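Local coordinates for mandelate racemase/muconate lactonizing protein (PDB 3V5C) that probably dehydrates galacturonate as a magnesium-dependent member of the enolase superfamily, at residues F19-G24 / T44-R49; L229-A234 / L258-E263; E238-Y243 / A274-V279; G314-I319 / I340-M345. The protein carries 1 engineered substitution. All coordinates share one frame; numbering follows the deposited sequence. Where two conformers were deposited one is given.

Interaction 1 of 4, residues F19-G24 / T44-R49; sequences FAKLTG and TVDIAR
K21 carries CG anti to its backbone N (chi1 172°) and bends at chi3 and chi4, while D46 turns CG back beside its own N (chi1 -72°), and the two side chains end up side by side, pointing the same way. They meet in a salt bridge, K21 NZ lying 2.7 Å from D46 OD1 on the syn lone pair of the carboxylate. F19 reaches the same acid: its CZ lies 3.7 Å from D46 CG, and OD2 sits in the plane of the ring at its edge, the ring and carboxylate being turned 72° apart. Further along this face, T23 CG2 meets T44 CG2 at 3.8 Å.

The opposite face holds A20, L22, V45 and I47, where L22 CD2 touches I47 CG1 at 4.1 Å. Beneath the side chains the antiparallel pairing is regular. The hydrogen-bonded pair A20 and I47 exchanges two backbone bonds, A20 N to I47 O at 2.9 Å and I47 N to A20 O at 2.8 Å, and L22 and V45 do likewise. The F19 ring also meets that of W383.

An alanine in place of D46 would probably leave the ammonium of K21 without its charged mate in this hairpin and reduce the contact with F19 to CB.

The hairpin belongs to the antiparallel sheet built on strands 14-30 and 42-52, also joined by strands 340-342 and 383-386, consistent with the capping domain of enolase relatives. Its partly exposed face can thus carry a charge that is paired within the hairpin, while the apolar face is suited to packing on L377 of helix 371-380 and on F369.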
loop_
_atom_site.group_PDB
_atom_site.type_symbol
_atom_site.label_atom_id
_atom_site.label_comp_id
_atom_site.label_asym_id
_atom_site.label_seq_id
_atom_site.Cartn_x
_atom_site.Cartn_y
_atom_site.Cartn_z
ATOM N N PHE A 19 0.073 22.945 -3.560
ATOM C CA PHE A 19 -0.312 21.667 -4.148
ATOM C C PHE A 19 0.268 21.521 -5.536
ATOM O O PHE A 19 0.252 22.461 -6.330
ATOM C CB PHE A 19 -1.836 21.584 -4.231
ATOM C CG PHE A 19 -2.340 20.315 -4.853
ATOM C CD1 PHE A 19 -2.575 20.244 -6.220
ATOM C CD2 PHE A 19 -2.561 19.192 -4.075
ATOM C CE1 PHE A 19 -3.036 19.056 -6.791
ATOM C CE2 PHE A 19 -3.021 18.011 -4.643
ATOM C CZ PHE A 19 -3.253 17.944 -5.995
ATOM N N ALA A 20 0.725 20.315 -5.850
ATOM C CA ALA A 20 1.237 20.023 -7.180
ATOM C C ALA A 20 1.131 18.546 -7.480
ATOM O O ALA A 20 1.109 17.719 -6.568
ATOM C CB ALA A 20 2.682 20.468 -7.301
ATOM N N LYS A 21 1.092 18.214 -8.765
ATOM C CA LYS A 21 1.074 16.815 -9.193
ATOM C C LYS A 21 2.441 16.479 -9.756
ATOM O O LYS A 21 2.909 17.147 -10.680
ATOM C CB LYS A 21 -0.024 16.592 -10.243
ATOM C CG LYS A 21 -0.018 15.219 -10.910
ATOM C CD LYS A 21 -1.045 15.140 -12.042
ATOM C CE LYS A 21 -2.457 15.452 -11.558
ATOM N NZ LYS A 21 -3.006 14.372 -10.682
ATOM N N LEU A 22 3.102 15.486 -9.152
ATOM C CA LEU A 22 4.402 14.993 -9.596
ATOM C C LEU A 22 4.205 13.790 -10.519
ATOM O O LEU A 22 3.223 13.063 -10.389
ATOM C CB LEU A 22 5.256 14.568 -8.392
ATOM C CG LEU A 22 6.102 15.648 -7.704
ATOM C CD1 LEU A 22 5.307 16.889 -7.405
ATOM C CD2 LEU A 22 6.742 15.075 -6.440
ATOM N N THR A 23 5.139 13.599 -11.448
ATOM C CA THR A 23 5.019 12.544 -12.443
ATOM C C THR A 23 6.292 11.721 -12.504
ATOM O O THR A 23 7.382 12.226 -12.252
ATOM C CB THR A 23 4.752 13.145 -13.834
ATOM O OG1 THR A 23 5.826 14.018 -14.190
ATOM C CG2 THR A 23 3.437 13.922 -13.842
ATOM N N GLY A 24 6.145 10.453 -12.856
ATOM C CA GLY A 24 7.292 9.598 -13.069
ATOM C C GLY A 24 6.887 8.350 -13.821
ATOM O O GLY A 24 5.891 8.350 -14.547
ATOM N N THR A 44 1.749 9.005 -11.308
ATOM C CA THR A 44 1.708 10.332 -10.717
ATOM C C THR A 44 1.504 10.245 -9.223
ATOM O O THR A 44 1.049 9.216 -8.701
ATOM C CB THR A 44 0.595 11.211 -11.307
ATOM O OG1 THR A 44 -0.682 10.613 -11.051
ATOM C CG2 THR A 44 0.785 11.373 -12.800
ATOM N N VAL A 45 1.869 11.329 -8.542
ATOM C CA VAL A 45 1.609 11.493 -7.114
ATOM C C VAL A 45 1.167 12.932 -6.850
ATOM O O VAL A 45 1.913 13.891 -7.113
ATOM C CB VAL A 45 2.855 11.210 -6.259
ATOM C CG1 VAL A 45 2.545 11.445 -4.766
ATOM C CG2 VAL A 45 3.362 9.778 -6.483
ATOM N N ASP A 46 -0.044 13.096 -6.329
ATOM C CA ASP A 46 -0.474 14.422 -5.890
ATOM C C ASP A 46 0.155 14.740 -4.525
ATOM O O ASP A 46 0.075 13.945 -3.572
ATOM C CB ASP A 46 -1.997 14.491 -5.793
ATOM C CG ASP A 46 -2.686 14.503 -7.152
ATOM O OD1 ASP A 46 -1.991 14.550 -8.197
ATOM O OD2 ASP A 46 -3.943 14.486 -7.157
ATOM N N ILE A 47 0.803 15.894 -4.438
ATOM C CA ILE A 47 1.575 16.247 -3.255
ATOM C C ILE A 47 1.148 17.616 -2.748
ATOM O O ILE A 47 0.821 18.498 -3.537
ATOM C CB ILE A 47 3.081 16.281 -3.609
ATOM C CG1 ILE A 47 3.602 14.858 -3.855
ATOM C CG2 ILE A 47 3.902 17.004 -2.538
ATOM C CD1 ILE A 47 3.663 14.009 -2.623
ATOM N N ALA A 48 1.126 17.779 -1.433
ATOM C CA ALA A 48 1.019 19.106 -0.850
ATOM C C ALA A 48 2.265 19.414 -0.037
ATOM O O ALA A 48 2.879 18.531 0.565
ATOM C CB ALA A 48 -0.224 19.224 0.030
ATOM N N ARG A 49 2.614 20.692 -0.005
ATOM C CA ARG A 49 3.676 21.208 0.823
ATOM C C ARG A 49 3.006 22.157 1.827
ATOM O O ARG A 49 2.340 23.114 1.428
ATOM C CB ARG A 49 4.675 21.966 -0.057
ATOM C CG ARG A 49 5.810 22.662 0.682
ATOM C CD ARG A 49 6.926 23.050 -0.309
ATOM N NE ARG A 49 6.584 24.192 -1.160
ATOM C CZ ARG A 49 7.239 24.520 -2.278
ATOM N NH1 ARG A 49 6.879 25.594 -2.969
ATOM N NH2 ARG A 49 8.249 23.774 -2.710
#

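Interaction 2 of 4, residues L229-A234 / L258-E263. Engineered in segment 229-234: A234 (natural residue Glu). With MG (magnesium ion), chain E.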
loop_
_atom_site.group_PDB
_atom_site.type_symbol
_atom_site.label_atom_id
_atom_site.label_comp_id
_atom_site.label_asym_id
_atom_site.label_seq_id
_atom_site.Cartn_x
_atom_site.Cartn_y
_atom_site.Cartn_z
ATOM N N LEU A 229 0.970 -21.332 -0.915
ATOM C CA LEU A 229 0.394 -20.023 -1.191
ATOM C C LEU A 229 0.179 -19.346 0.146
ATOM O O LEU A 229 -0.442 -19.918 1.045
ATOM C CB LEU A 229 -0.961 -20.171 -1.880
ATOM C CG LEU A 229 -0.978 -20.731 -3.299
ATOM C CD1 LEU A 229 -2.416 -20.886 -3.734
ATOM C CD2 LEU A 229 -0.231 -19.783 -4.229
ATOM N N TYR A 230 0.671 -18.122 0.270
ATOM C CA TYR A 230 0.571 -17.392 1.521
ATOM C C TYR A 230 -0.816 -16.791 1.716
ATOM O O TYR A 230 -1.420 -16.956 2.771
ATOM C CB TYR A 230 1.653 -16.316 1.601
ATOM C CG TYR A 230 1.726 -15.651 2.954
ATOM C CD1 TYR A 230 2.198 -16.346 4.056
ATOM C CD2 TYR A 230 1.313 -14.347 3.132
ATOM C CE1 TYR A 230 2.250 -15.754 5.298
ATOM C CE2 TYR A 230 1.365 -13.745 4.370
ATOM C CZ TYR A 230 1.835 -14.458 5.447
ATOM O OH TYR A 230 1.911 -13.867 6.684
ATOM N N TRP A 231 -1.300 -16.042 0.723
ATOM C CA TRP A 231 -2.692 -15.609 0.764
ATOM C C TRP A 231 -3.366 -15.503 -0.592
ATOM O O TRP A 231 -2.702 -15.446 -1.646
ATOM C CB TRP A 231 -2.847 -14.307 1.558
ATOM C CG TRP A 231 -2.522 -12.977 0.897
ATOM C CD1 TRP A 231 -2.920 -12.517 -0.336
ATOM C CD2 TRP A 231 -1.828 -11.888 1.518
ATOM N NE1 TRP A 231 -2.475 -11.226 -0.524
ATOM C CE2 TRP A 231 -1.810 -10.818 0.600
ATOM C CE3 TRP A 231 -1.192 -11.730 2.756
ATOM C CZ2 TRP A 231 -1.159 -9.596 0.874
ATOM C CZ3 TRP A 231 -0.559 -10.506 3.036
ATOM C CH2 TRP A 231 -0.559 -9.464 2.102
ATOM N N LEU A 232 -4.692 -15.529 -0.522
ATOM C CA LEU A 232 -5.585 -15.327 -1.645
ATOM C C LEU A 232 -6.333 -14.023 -1.450
ATOM O O LEU A 232 -7.110 -13.880 -0.499
ATOM C CB LEU A 232 -6.595 -16.473 -1.689
ATOM C CG LEU A 232 -7.817 -16.290 -2.591
ATOM C CD1 LEU A 232 -7.407 -16.327 -4.039
ATOM C CD2 LEU A 232 -8.855 -17.371 -2.313
ATOM N N GLU A 233 -6.117 -13.091 -2.365
ATOM C CA GLU A 233 -6.670 -11.747 -2.279
ATOM C C GLU A 233 -7.751 -11.532 -3.333
ATOM O O GLU A 233 -7.585 -11.886 -4.516
ATOM C CB GLU A 233 -5.515 -10.745 -2.444
ATOM C CG GLU A 233 -5.851 -9.335 -2.851
ATOM C CD GLU A 233 -4.640 -8.417 -2.688
ATOM O OE1 GLU A 233 -3.620 -8.901 -2.182
ATOM O OE2 GLU A 233 -4.736 -7.234 -3.052
ATOM N N ALA A 234 -8.873 -10.960 -2.896
ATOM C CA ALA A 234 -9.908 -10.537 -3.828
ATOM C C ALA A 234 -10.332 -11.636 -4.798
ATOM O O ALA A 234 -10.411 -11.407 -5.995
ATOM C CB ALA A 234 -9.466 -9.290 -4.581
ATOM N N LEU A 258 -4.153 -17.868 3.727
ATOM C CA LEU A 258 -4.918 -16.788 4.351
ATOM C C LEU A 258 -5.840 -16.137 3.332
ATOM O O LEU A 258 -5.532 -16.123 2.134
ATOM C CB LEU A 258 -3.979 -15.718 4.919
ATOM C CG LEU A 258 -3.012 -16.231 5.983
ATOM C CD1 LEU A 258 -1.851 -15.263 6.134
ATOM C CD2 LEU A 258 -3.734 -16.443 7.309
ATOM N N ILE A 259 -6.968 -15.614 3.805
ATOM C CA ILE A 259 -7.887 -14.849 2.960
ATOM C C ILE A 259 -7.664 -13.344 3.197
ATOM O O ILE A 259 -7.727 -12.869 4.347
ATOM C CB ILE A 259 -9.351 -15.220 3.266
ATOM C CG1 ILE A 259 -9.608 -16.710 2.947
ATOM C CG2 ILE A 259 -10.318 -14.301 2.494
ATOM C CD1 ILE A 259 -9.394 -17.088 1.505
ATOM N N ALA A 260 -7.417 -12.599 2.118
ATOM C CA ALA A 260 -7.113 -11.172 2.202
ATOM C C ALA A 260 -8.136 -10.375 1.395
ATOM O O ALA A 260 -8.502 -10.766 0.279
ATOM C CB ALA A 260 -5.684 -10.902 1.691
ATOM N N ASP A 261 -8.629 -9.269 1.956
ATOM C CA ASP A 261 -9.596 -8.469 1.226
ATOM C C ASP A 261 -9.660 -7.084 1.858
ATOM O O ASP A 261 -9.038 -6.858 2.889
ATOM C CB ASP A 261 -10.968 -9.182 1.269
ATOM C CG ASP A 261 -11.794 -8.959 0.016
ATOM O OD1 ASP A 261 -11.731 -7.849 -0.529
ATOM O OD2 ASP A 261 -12.533 -9.887 -0.397
ATOM N N GLY A 262 -10.365 -6.155 1.217
ATOM C CA GLY A 262 -10.533 -4.826 1.789
ATOM C C GLY A 262 -10.295 -3.661 0.851
ATOM O O GLY A 262 -10.665 -2.542 1.174
ATOM N N GLU A 263 -9.696 -3.902 -0.309
ATOM C CA GLU A 263 -9.451 -2.808 -1.248
ATOM C C GLU A 263 -10.738 -2.242 -1.856
ATOM O O GLU A 263 -11.748 -2.931 -1.978
ATOM C CB GLU A 263 -8.520 -3.287 -2.375
ATOM C CG GLU A 263 -8.112 -2.196 -3.387
ATOM C CD GLU A 263 -9.105 -1.991 -4.521
ATOM O OE1 GLU A 263 -9.904 -2.912 -4.838
ATOM O OE2 GLU A 263 -9.089 -0.887 -5.114
HETATM MG MG MG E . -12.849 -6.926 -1.942
HETATM O O HOH W 1 -13.032 -8.767 -2.981
HETATM O O HOH W 2 -12.804 -5.122 -0.744
HETATM O O HOH W 3 -13.946 -5.936 -3.522
HETATM O O HOH W 4 -10.993 -6.359 -2.799
#
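W231 and A260 set the pattern, the flat indole laid against a methyl of the next strand. W231 CG stands between the backbone N and the carbonyl carbon (chi1 80°), and A260 CB lies over the face of the five-membered ring, 3.7 Å from its centroid and 6° off the normal. The indole is tied by a hydrogen bond from W231 NE1 to E233 OE1 (3.1 Å), on the anti lone pair; Q283 donates to the same oxygen and K168 bridges OE2. L258 CD1 makes a second CH-pi contact, 3.8 Å from Y230 CZ over one ring face, offset toward the rim. On the opposite face L232 and I259 lie side by side, CD2 to CD1 at 3.9 Å. An alanine in place of W231 would remove the indole and probably open a gap over the A260 methyl, leaving E233 OE1 to rely on Q283.

Four backbone bonds join the parallel strands, ending with A234 N to A260 O at 3.2 Å; A234 is engineered from glutamate. Just beyond, D261 OD1 binds magnesium at 2.0 Å and accepts from G262 N, Y243 OH hydrogen-bonds OD2, and E238 and four waters complete the site at the strands' C-terminal end.

Strands 231-233 and 258-261 with the intervening helix 240-253 form a beta-alpha-beta unit of the TIM barrel. The helix covers L232 and I259 through L246, and strand 204-207 flanks strand 231-233.

Interaction 3 of 4, residues E238-Y243 / A274-V279. With MG (magnesium ion), chain E.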
loop_
_atom_site.group_PDB
_atom_site.type_symbol
_atom_site.label_atom_id
_atom_site.label_comp_id
_atom_site.label_asym_id
_atom_site.label_seq_id
_atom_site.Cartn_x
_atom_site.Cartn_y
_atom_site.Cartn_z
ATOM N N GLU A 238 -16.169 -9.610 -1.597
ATOM C CA GLU A 238 -16.339 -10.224 -0.293
ATOM C C GLU A 238 -17.797 -10.520 0.043
ATOM O O GLU A 238 -18.701 -9.709 -0.191
ATOM C CB GLU A 238 -15.711 -9.359 0.794
ATOM C CG GLU A 238 -16.209 -7.924 0.816
ATOM C CD GLU A 238 -15.301 -6.973 0.071
ATOM O OE1 GLU A 238 -15.219 -5.794 0.467
ATOM O OE2 GLU A 238 -14.638 -7.400 -0.909
ATOM N N ASP A 239 -18.003 -11.699 0.607
ATOM C CA ASP A 239 -19.330 -12.195 0.946
ATOM C C ASP A 239 -19.118 -13.152 2.115
ATOM O O ASP A 239 -18.318 -14.087 2.027
ATOM C CB ASP A 239 -19.884 -12.903 -0.301
ATOM C CG ASP A 239 -21.242 -13.571 -0.084
ATOM O OD1 ASP A 239 -21.484 -14.181 0.965
ATOM O OD2 ASP A 239 -22.053 -13.548 -1.034
ATOM N N GLU A 240 -19.800 -12.917 3.232
ATOM C CA GLU A 240 -19.542 -13.746 4.408
ATOM C C GLU A 240 -19.834 -15.232 4.190
ATOM O O GLU A 240 -19.094 -16.106 4.663
ATOM C CB GLU A 240 -20.317 -13.241 5.641
ATOM C CG GLU A 240 -19.866 -13.963 6.898
ATOM C CD GLU A 240 -20.561 -13.519 8.181
ATOM O OE1 GLU A 240 -21.602 -12.839 8.111
ATOM O OE2 GLU A 240 -20.049 -13.887 9.258
ATOM N N ALA A 241 -20.937 -15.517 3.517
ATOM C CA ALA A 241 -21.327 -16.890 3.270
ATOM C C ALA A 241 -20.293 -17.607 2.419
ATOM O O ALA A 241 -19.939 -18.747 2.701
ATOM C CB ALA A 241 -22.698 -16.941 2.602
ATOM N N LEU A 242 -19.826 -16.953 1.366
ATOM C CA LEU A 242 -18.870 -17.599 0.472
ATOM C C LEU A 242 -17.534 -17.825 1.163
ATOM O O LEU A 242 -16.936 -18.884 1.028
ATOM C CB LEU A 242 -18.673 -16.791 -0.805
ATOM C CG LEU A 242 -19.912 -16.575 -1.663
ATOM C CD1 LEU A 242 -19.543 -15.837 -2.930
ATOM C CD2 LEU A 242 -20.619 -17.906 -1.985
ATOM N N TYR A 243 -17.074 -16.829 1.913
ATOM C CA TYR A 243 -15.827 -17.006 2.649
ATOM C C TYR A 243 -15.938 -18.026 3.795
ATOM O O TYR A 243 -14.986 -18.731 4.070
ATOM C CB TYR A 243 -15.309 -15.656 3.141
ATOM C CG TYR A 243 -14.526 -14.839 2.119
ATOM C CD1 TYR A 243 -13.736 -15.445 1.140
ATOM C CD2 TYR A 243 -14.559 -13.455 2.156
ATOM C CE1 TYR A 243 -12.999 -14.674 0.238
ATOM C CE2 TYR A 243 -13.844 -12.676 1.256
ATOM C CZ TYR A 243 -13.054 -13.286 0.312
ATOM O OH TYR A 243 -12.338 -12.484 -0.542
ATOM N N ALA A 274 -14.454 -10.472 9.284
ATOM C CA ALA A 274 -13.106 -10.860 9.672
ATOM C C ALA A 274 -13.031 -11.294 11.140
ATOM O O ALA A 274 -12.402 -12.310 11.461
ATOM C CB ALA A 274 -12.113 -9.728 9.392
ATOM N N THR A 275 -13.673 -10.525 12.020
ATOM C CA THR A 275 -13.681 -10.881 13.436
ATOM C C THR A 275 -14.394 -12.213 13.660
ATOM O O THR A 275 -14.159 -12.879 14.667
ATOM C CB THR A 275 -14.306 -9.789 14.336
ATOM O OG1 THR A 275 -15.725 -9.748 14.136
ATOM C CG2 THR A 275 -13.700 -8.439 14.053
ATOM N N ARG A 276 -15.257 -12.618 12.727
ATOM C CA ARG A 276 -15.890 -13.930 12.832
ATOM C C ARG A 276 -15.109 -15.060 12.151
ATOM O O ARG A 276 -15.564 -16.205 12.089
ATOM C CB ARG A 276 -17.344 -13.886 12.347
ATOM C CG ARG A 276 -18.273 -13.119 13.282
ATOM C CD ARG A 276 -19.737 -13.451 13.017
ATOM N NE ARG A 276 -20.256 -12.823 11.798
ATOM C CZ ARG A 276 -20.832 -11.632 11.755
ATOM N NH1 ARG A 276 -20.941 -10.903 12.863
ATOM N NH2 ARG A 276 -21.285 -11.153 10.602
ATOM N N GLY A 277 -13.925 -14.733 11.636
ATOM C CA GLY A 277 -13.022 -15.739 11.112
ATOM C C GLY A 277 -13.068 -16.002 9.618
ATOM O O GLY A 277 -12.413 -16.922 9.143
ATOM N N ARG A 278 -13.813 -15.190 8.872
ATOM C CA ARG A 278 -13.993 -15.443 7.442
ATOM C C ARG A 278 -12.906 -14.797 6.575
ATOM O O ARG A 278 -12.714 -15.205 5.417
ATOM C CB ARG A 278 -15.377 -14.967 6.969
ATOM C CG ARG A 278 -16.570 -15.825 7.441
ATOM C CD ARG A 278 -16.841 -15.611 8.917
ATOM N NE ARG A 278 -18.181 -16.036 9.325
ATOM C CZ ARG A 278 -18.464 -17.213 9.876
ATOM N NH1 ARG A 278 -17.518 -18.130 10.055
ATOM N NH2 ARG A 278 -19.715 -17.486 10.236
ATOM N N VAL A 279 -12.199 -13.813 7.138
ATOM C CA VAL A 279 -11.176 -13.056 6.413
ATOM C C VAL A 279 -10.024 -12.805 7.386
ATOM O O VAL A 279 -10.266 -12.512 8.558
ATOM C CB VAL A 279 -11.735 -11.705 5.876
ATOM C CG1 VAL A 279 -10.623 -10.840 5.302
ATOM C CG2 VAL A 279 -12.847 -11.937 4.831
HETATM MG MG MG E . -12.849 -6.926 -1.942
HETATM O O HOH W 2 -12.804 -5.122 -0.744
HETATM O O HOH W 5 -21.926 -15.847 11.350
HETATM O O HOH W 1 -13.032 -8.767 -2.981
HETATM O O HOH W 3 -13.946 -5.936 -3.522
HETATM O O HOH W 4 -10.993 -6.359 -2.799
#
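E240 spreads its carboxylate across the side of the R276 guanidinium, each oxygen receiving one N-H. R276 NE reaches E240 OE2 at 2.8 Å, and R276 NH2 reaches E240 OE1 at 3.0 Å. Both oxygens lie close to the guanidinium plane and are met on the syn side, the two flat groups being turned 33° from each other. R278 approaches the same acid from the anti side, with NE 2.8 Å from E240 OE2; its guanidinium is twisted 65° from the carboxylate. OE2 is thus gripped by two arginines, and a water bound to R278 NH2 makes a further weak bond to it. E240 reaches them with an extended chain, its CG anti to the backbone N (chi1 -171°).

Closer to the barrel, Y243 CD2 packs on V279 CG2 at 3.5 Å. Y243 CB covers the carbonyl O of R278 at the same distance, and that buried oxygen has no partner in the model.

D239 caps the start of helix 240-253, while G277 closes helix 270-275 in a Schellman motif, so the contact links one helix beginning to another's end. E238, just ahead, binds magnesium through OE2 at 2.1 Å.

E272 is a second acid for R276. With two arginines around one carboxylate, E240 is likely to stay ionised, and the salt-bridge network fastens the loop after helix 270-275 to the first turn of helix 240-253.

Interaction 4 of 4, residues G314-I319 / I340-M345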
loop_
_atom_site.group_PDB
_atom_site.type_symbol
_atom_site.label_atom_id
_atom_site.label_comp_id
_atom_site.label_asym_id
_atom_site.label_seq_id
_atom_site.Cartn_x
_atom_site.Cartn_y
_atom_site.Cartn_z
ATOM N N GLY A 314 -0.791 2.516 -7.575
ATOM C CA GLY A 314 -1.184 3.742 -8.247
ATOM C C GLY A 314 -0.635 4.978 -7.568
ATOM O O GLY A 314 -0.780 6.084 -8.075
ATOM N N ASN A 315 0.019 4.784 -6.433
ATOM C CA ASN A 315 0.598 5.919 -5.726
ATOM C C ASN A 315 1.905 5.537 -5.047
ATOM O O ASN A 315 1.925 4.846 -4.008
ATOM C CB ASN A 315 -0.409 6.482 -4.715
ATOM C CG ASN A 315 0.043 7.786 -4.113
ATOM O OD1 ASN A 315 1.243 8.007 -3.880
ATOM N ND2 ASN A 315 -0.922 8.672 -3.842
ATOM N N ALA A 316 3.016 5.959 -5.647
ATOM C CA ALA A 316 4.329 5.578 -5.158
ATOM C C ALA A 316 4.537 6.024 -3.722
ATOM O O ALA A 316 5.181 5.325 -2.942
ATOM C CB ALA A 316 5.432 6.133 -6.058
ATOM N N TYR A 317 3.967 7.170 -3.366
ATOM C CA TYR A 317 4.208 7.718 -2.033
ATOM C C TYR A 317 3.726 6.760 -0.949
ATOM O O TYR A 317 4.312 6.672 0.123
ATOM C CB TYR A 317 3.506 9.064 -1.884
ATOM C CG TYR A 317 3.808 9.765 -0.580
ATOM C CD1 TYR A 317 3.013 9.558 0.543
ATOM C CD2 TYR A 317 4.909 10.610 -0.472
ATOM C CE1 TYR A 317 3.291 10.204 1.733
ATOM C CE2 TYR A 317 5.209 11.268 0.736
ATOM C CZ TYR A 317 4.384 11.048 1.823
ATOM O OH TYR A 317 4.648 11.678 3.012
ATOM N N GLY A 318 2.647 6.033 -1.235
ATOM C CA GLY A 318 2.070 5.121 -0.262
ATOM C C GLY A 318 2.982 3.993 0.174
ATOM O O GLY A 318 2.800 3.430 1.252
ATOM N N ILE A 319 3.952 3.636 -0.668
ATOM C CA ILE A 319 4.915 2.618 -0.304
ATOM C C ILE A 319 5.678 3.008 0.956
ATOM O O ILE A 319 5.809 2.207 1.903
ATOM C CB ILE A 319 5.895 2.406 -1.467
ATOM C CG1 ILE A 319 5.126 1.893 -2.686
ATOM C CG2 ILE A 319 7.033 1.459 -1.048
ATOM C CD1 ILE A 319 6.004 1.862 -3.953
ATOM N N ILE A 340 9.095 2.451 -8.612
ATOM C CA ILE A 340 8.698 3.672 -9.299
ATOM C C ILE A 340 9.695 4.784 -9.074
ATOM O O ILE A 340 10.243 4.930 -7.985
ATOM C CB ILE A 340 7.319 4.151 -8.800
ATOM C CG1 ILE A 340 6.266 3.092 -9.135
ATOM C CG2 ILE A 340 6.936 5.479 -9.460
ATOM C CD1 ILE A 340 4.945 3.277 -8.388
ATOM N N THR A 341 9.913 5.586 -10.111
ATOM C CA THR A 341 10.748 6.767 -9.960
ATOM C C THR A 341 9.898 7.984 -10.270
ATOM O O THR A 341 9.458 8.172 -11.394
ATOM C CB THR A 341 11.996 6.712 -10.878
ATOM O OG1 THR A 341 12.852 5.649 -10.433
ATOM C CG2 THR A 341 12.763 8.023 -10.799
ATOM N N ILE A 342 9.633 8.789 -9.242
ATOM C CA ILE A 342 8.883 10.014 -9.429
ATOM C C ILE A 342 9.855 11.190 -9.491
ATOM O O ILE A 342 10.698 11.353 -8.607
ATOM C CB ILE A 342 7.899 10.234 -8.239
ATOM C CG1 ILE A 342 6.894 9.076 -8.131
ATOM C CG2 ILE A 342 7.172 11.574 -8.369
ATOM C CD1 ILE A 342 5.950 8.920 -9.314
ATOM N N GLU A 343 9.726 12.019 -10.520
ATOM C CA GLU A 343 10.609 13.174 -10.665
ATOM C C GLU A 343 10.414 14.152 -9.513
ATOM O O GLU A 343 9.292 14.528 -9.203
ATOM C CB GLU A 343 10.382 13.860 -12.015
ATOM C CG GLU A 343 10.828 13.007 -13.193
ATOM C CD GLU A 343 12.269 12.561 -13.054
ATOM O OE1 GLU A 343 13.155 13.442 -13.032
ATOM O OE2 GLU A 343 12.513 11.340 -12.942
ATOM N N GLY A 344 11.509 14.544 -8.868
ATOM C CA GLY A 344 11.426 15.462 -7.739
ATOM C C GLY A 344 11.195 14.811 -6.382
ATOM O O GLY A 344 11.081 15.503 -5.375
ATOM N N MET A 345 11.085 13.492 -6.355
ATOM C CA MET A 345 10.798 12.789 -5.109
ATOM C C MET A 345 11.902 11.777 -4.814
ATOM O O MET A 345 11.853 10.627 -5.266
ATOM C CB MET A 345 9.417 12.119 -5.182
ATOM C CG MET A 345 8.948 11.496 -3.844
ATOM S SD MET A 345 7.246 10.879 -3.936
ATOM C CE MET A 345 7.522 9.140 -4.225
#
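A316 CB is the tightly packed point of this contact: I340 CD1 comes to 3.7 Å, I342 CG1 to 3.9 Å and M345 CE to 4.1 Å. One methyl thus serves as the meeting point of three side chains from the strand and the turn that follows it. M345 sends CG anti to its backbone N (chi1 -173°), and the bend at chi3 puts CE by the alanine.

The looser part lies beside it. Y317 CD2 and M345 SD are 4.2 Å apart, the sulfur near the plane of the ring at its edge and the two side chains crossing at about a right angle. That ring also makes an edge-to-face contact with Y97. On the outer side of the strand, T341 points away from the helix and, like E343 in the type II turn from I342 to M345, is exposed.

No hydrogen bond crosses between the segments. N315 OD1 instead makes a weak capping bond to Y317 N in the turn that leads into the helix, and strand 340-342 pairs by its backbone with strand 14-30. The turn leading into helix 317-325 thus meets strand 340-342 and the following turn through apolar and sulfur contacts, which depend on close fit rather than direction.

How the interactions relate
Interactions 2 and 4 are buried and interactions 1 and 3 only partly so, and the chemistry follows: salt bridges mark the latter two, against CH-pi contacts in interaction 2 and apolar contacts with a sulfur at a ring edge in interaction 4. Interaction 2 pairs the strands that precede and follow helix 240-253, and interaction 3 engages that helix's first turn; both reach a single magnesium site, and Y243 OH bonds D261 OD2 at 2.6 Å. Interactions 1 and 4, across the chain's centre from that pair, meet in the sheet containing strands 14-30 and 340-342, where T23 O probably accepts from E343 N and L22 packs on I342. The centres of interactions 1 and 3 are farthest apart, about 37 Å.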